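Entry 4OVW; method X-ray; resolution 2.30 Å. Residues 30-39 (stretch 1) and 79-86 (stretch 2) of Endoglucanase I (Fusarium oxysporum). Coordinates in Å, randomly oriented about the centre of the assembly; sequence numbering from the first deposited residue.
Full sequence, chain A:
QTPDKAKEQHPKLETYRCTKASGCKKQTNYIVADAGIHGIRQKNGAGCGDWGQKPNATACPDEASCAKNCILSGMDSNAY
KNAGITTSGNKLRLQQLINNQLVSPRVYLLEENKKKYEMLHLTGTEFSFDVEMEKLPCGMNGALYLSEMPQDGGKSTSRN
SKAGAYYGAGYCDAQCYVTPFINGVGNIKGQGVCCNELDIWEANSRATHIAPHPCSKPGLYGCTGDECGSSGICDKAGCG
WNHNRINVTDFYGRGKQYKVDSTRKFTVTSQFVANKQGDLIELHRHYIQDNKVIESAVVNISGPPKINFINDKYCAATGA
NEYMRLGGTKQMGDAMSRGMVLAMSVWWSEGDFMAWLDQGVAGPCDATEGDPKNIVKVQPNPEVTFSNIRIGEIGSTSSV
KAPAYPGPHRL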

# COMPACT_ATOMS: atom_id res chain seq x y z
N TYR A 30 -16.00 -3.56 -2.24
CA TYR A 30 -16.00 -2.38 -3.08
C TYR A 30 -14.68 -1.64 -2.95
O TYR A 30 -13.91 -1.78 -2.00
CB TYR A 30 -17.20 -1.44 -2.91
CG TYR A 30 -18.53 -2.02 -3.32
CD1 TYR A 30 -19.25 -2.82 -2.41
CD2 TYR A 30 -19.06 -1.86 -4.58
CE1 TYR A 30 -20.45 -3.40 -2.81
CE2 TYR A 30 -20.26 -2.42 -4.99
CZ TYR A 30 -20.96 -3.19 -4.08
OH TYR A 30 -22.15 -3.80 -4.39
N ILE A 31 -14.35 -0.93 -4.05
CA ILE A 31 -13.14 -0.12 -4.15
C ILE A 31 -13.43 1.36 -4.05
O ILE A 31 -14.36 1.87 -4.68
CB ILE A 31 -12.41 -0.52 -5.45
CG1 ILE A 31 -11.82 -1.94 -5.22
CG2 ILE A 31 -11.42 0.50 -5.98
CD1 ILE A 31 -10.56 -1.93 -4.38
N VAL A 32 -12.62 2.13 -3.31
CA VAL A 32 -12.76 3.56 -3.15
C VAL A 32 -11.46 4.31 -3.42
O VAL A 32 -10.35 3.99 -2.94
CB VAL A 32 -13.30 3.99 -1.78
CG1 VAL A 32 -12.31 3.86 -0.59
CG2 VAL A 32 -13.85 5.38 -1.74
N ALA A 33 -11.61 5.41 -4.20
CA ALA A 33 -10.40 6.20 -4.43
C ALA A 33 -10.12 6.99 -3.15
O ALA A 33 -11.03 7.37 -2.43
CB ALA A 33 -10.49 7.15 -5.62
N ASP A 34 -8.86 7.33 -2.96
CA ASP A 34 -8.45 8.24 -1.90
C ASP A 34 -9.36 9.48 -1.93
O ASP A 34 -9.56 10.03 -3.01
CB ASP A 34 -7.07 8.79 -2.15
CG ASP A 34 -6.43 9.55 -1.03
OD1 ASP A 34 -6.05 9.10 0.07
OD2 ASP A 34 -6.26 10.78 -1.25
N ALA A 35 -9.66 10.00 -0.76
CA ALA A 35 -10.38 11.28 -0.69
C ALA A 35 -9.79 12.31 -1.66
O ALA A 35 -10.54 12.86 -2.48
CB ALA A 35 -10.33 11.83 0.73
N GLY A 36 -8.48 12.50 -1.72
CA GLY A 36 -7.92 13.52 -2.60
C GLY A 36 -8.06 13.28 -4.11
O GLY A 36 -8.05 14.29 -4.85
N ILE A 37 -8.23 12.05 -4.60
CA ILE A 37 -8.46 11.79 -6.00
C ILE A 37 -9.87 12.18 -6.46
O ILE A 37 -10.22 12.58 -7.60
CB ILE A 37 -8.14 10.33 -6.36
CG1 ILE A 37 -6.64 10.12 -6.35
CG2 ILE A 37 -8.78 9.88 -7.68
CD1 ILE A 37 -6.35 8.63 -6.09
N HIS A 38 -10.82 12.18 -5.51
CA HIS A 38 -12.18 12.62 -5.76
C HIS A 38 -12.18 14.10 -6.20
O HIS A 38 -12.99 14.48 -7.04
CB HIS A 38 -12.98 12.45 -4.48
CG HIS A 38 -13.47 11.07 -4.17
ND1 HIS A 38 -12.66 10.10 -3.63
CD2 HIS A 38 -14.68 10.46 -4.34
CE1 HIS A 38 -13.29 8.96 -3.49
NE2 HIS A 38 -14.54 9.17 -3.89
N GLY A 39 -11.29 14.95 -5.73
CA GLY A 39 -11.25 16.35 -6.06
C GLY A 39 -11.74 17.09 -4.80
O GLY A 39 -12.88 16.87 -4.41
N ALA A 79 -15.90 8.78 -13.57
CA ALA A 79 -14.89 9.45 -12.73
C ALA A 79 -13.82 8.41 -12.33
O ALA A 79 -12.63 8.65 -12.49
CB ALA A 79 -15.60 10.21 -11.63
N TYR A 80 -14.26 7.21 -11.90
CA TYR A 80 -13.35 6.11 -11.54
C TYR A 80 -12.50 5.76 -12.74
O TYR A 80 -11.28 5.73 -12.67
CB TYR A 80 -14.12 4.93 -10.93
CG TYR A 80 -14.24 5.06 -9.43
CD1 TYR A 80 -13.18 4.69 -8.59
CD2 TYR A 80 -15.34 5.64 -8.82
CE1 TYR A 80 -13.27 4.84 -7.20
CE2 TYR A 80 -15.46 5.80 -7.46
CZ TYR A 80 -14.42 5.40 -6.65
OH TYR A 80 -14.43 5.56 -5.29
N LYS A 81 -13.09 5.46 -13.88
CA LYS A 81 -12.42 5.22 -15.13
C LYS A 81 -11.42 6.30 -15.50
O LYS A 81 -10.25 6.02 -15.77
CB LYS A 81 -13.43 5.24 -16.29
CG LYS A 81 -13.37 4.03 -17.19
CD LYS A 81 -14.00 2.86 -16.47
CE LYS A 81 -15.36 3.01 -15.81
NZ LYS A 81 -16.15 1.76 -15.56
N ASN A 82 -11.86 7.55 -15.54
CA ASN A 82 -10.92 8.64 -15.82
C ASN A 82 -9.83 8.74 -14.75
O ASN A 82 -8.79 9.31 -15.00
CB ASN A 82 -11.64 9.95 -16.10
CG ASN A 82 -12.53 9.91 -17.33
OD1 ASN A 82 -12.22 9.30 -18.36
ND2 ASN A 82 -13.75 10.46 -17.25
N ALA A 83 -10.01 8.21 -13.52
CA ALA A 83 -9.00 8.21 -12.49
C ALA A 83 -8.07 6.98 -12.65
O ALA A 83 -7.18 6.77 -11.83
CB ALA A 83 -9.62 8.34 -11.12
N GLY A 84 -8.26 6.22 -13.73
CA GLY A 84 -7.45 5.04 -14.01
C GLY A 84 -7.85 3.82 -13.17
O GLY A 84 -7.01 2.99 -12.89
N ILE A 85 -9.08 3.76 -12.67
CA ILE A 85 -9.50 2.66 -11.81
C ILE A 85 -10.73 1.95 -12.39
O ILE A 85 -11.82 2.57 -12.55
CB ILE A 85 -9.88 3.12 -10.36
CG1 ILE A 85 -8.75 3.94 -9.72
CG2 ILE A 85 -10.19 1.92 -9.47
CD1 ILE A 85 -9.28 4.95 -8.66
N THR A 86 -10.53 0.66 -12.67
CA THR A 86 -11.63 -0.21 -13.14
C THR A 86 -11.57 -1.62 -12.58
O THR A 86 -10.46 -2.15 -12.30
CB THR A 86 -11.61 -0.50 -14.66
OG1 THR A 86 -10.30 -1.05 -15.03
CG2 THR A 86 -11.92 0.72 -15.50

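The apolar centre of this contact gathers around Ile85 and the small side chain of Ala33. Ile85 opens a strand just after the helix that carries Tyr80, and its CA-to-CB bond points toward the other stretch. With chi1 in m and chi2 in t, its CD1 comes to 3.9 Å from CB of Ala33, while its CG2 lies 4.0 Å from CG2 of Ile31. One branched side chain thus meets two residues of the neighbouring strand, 30-33, that are two positions apart. Ile31 sets out sideways and its end leads away, so it is the CG2 branch that makes the closest approach to Ile85. These are van der Waals distances between buried groups, and the branched aliphatic side chains fill the space without leaving a polar group unpaired.

Ala33 also points toward the second stretch, and its methyl group serves two partners: besides Ile85, its CB lies 3.9 Å from CE1 of Tyr80. A side chain of one carbon suits this place, because it lets the tyrosine ring lie close to the strand backbone.

Farther out, Ile37 extends the apolar contact beyond the strand. It points toward Ala83, the first residue to leave helical geometry after the helix, and the CG2 of Ile37 stands 3.9 Å from the CB of Ala83. The partly exposed isoleucine thereby covers a buried methyl group.

Tyr80 joins the apolar part to the polar edge and has more surface covered by the other stretch than any other residue here. Its CA-to-CB bond runs sideways, but chi1 near -90° and chi2 near -81° carry the end of the side chain closer to the strand. There the backbone N of Ala33 donates a hydrogen bond to OH of Tyr80, 3.0 Å long with an angle of 162° at the hydrogen. It is the only hydrogen bond between the stretches, and Ala33 N lies at the ring's edge, near its plane. Tyrosine fits because its ring offers carbon to the alanine methyl while its hydroxyl satisfies a buried amide. The same hydroxyl also has a hydrogen-bonding partner elsewhere in the structure. It packs against Val32 as well, with Tyr80 OH 3.6 Å from Val32 CG2.

His38 stands at this polar end, its NE2 3.9 Å from OH of Tyr80, a proximity rather than a bond. ND1 of His38 donates to the backbone O of Asp34 at 3.2 Å, and NE2 has a partner elsewhere in the structure.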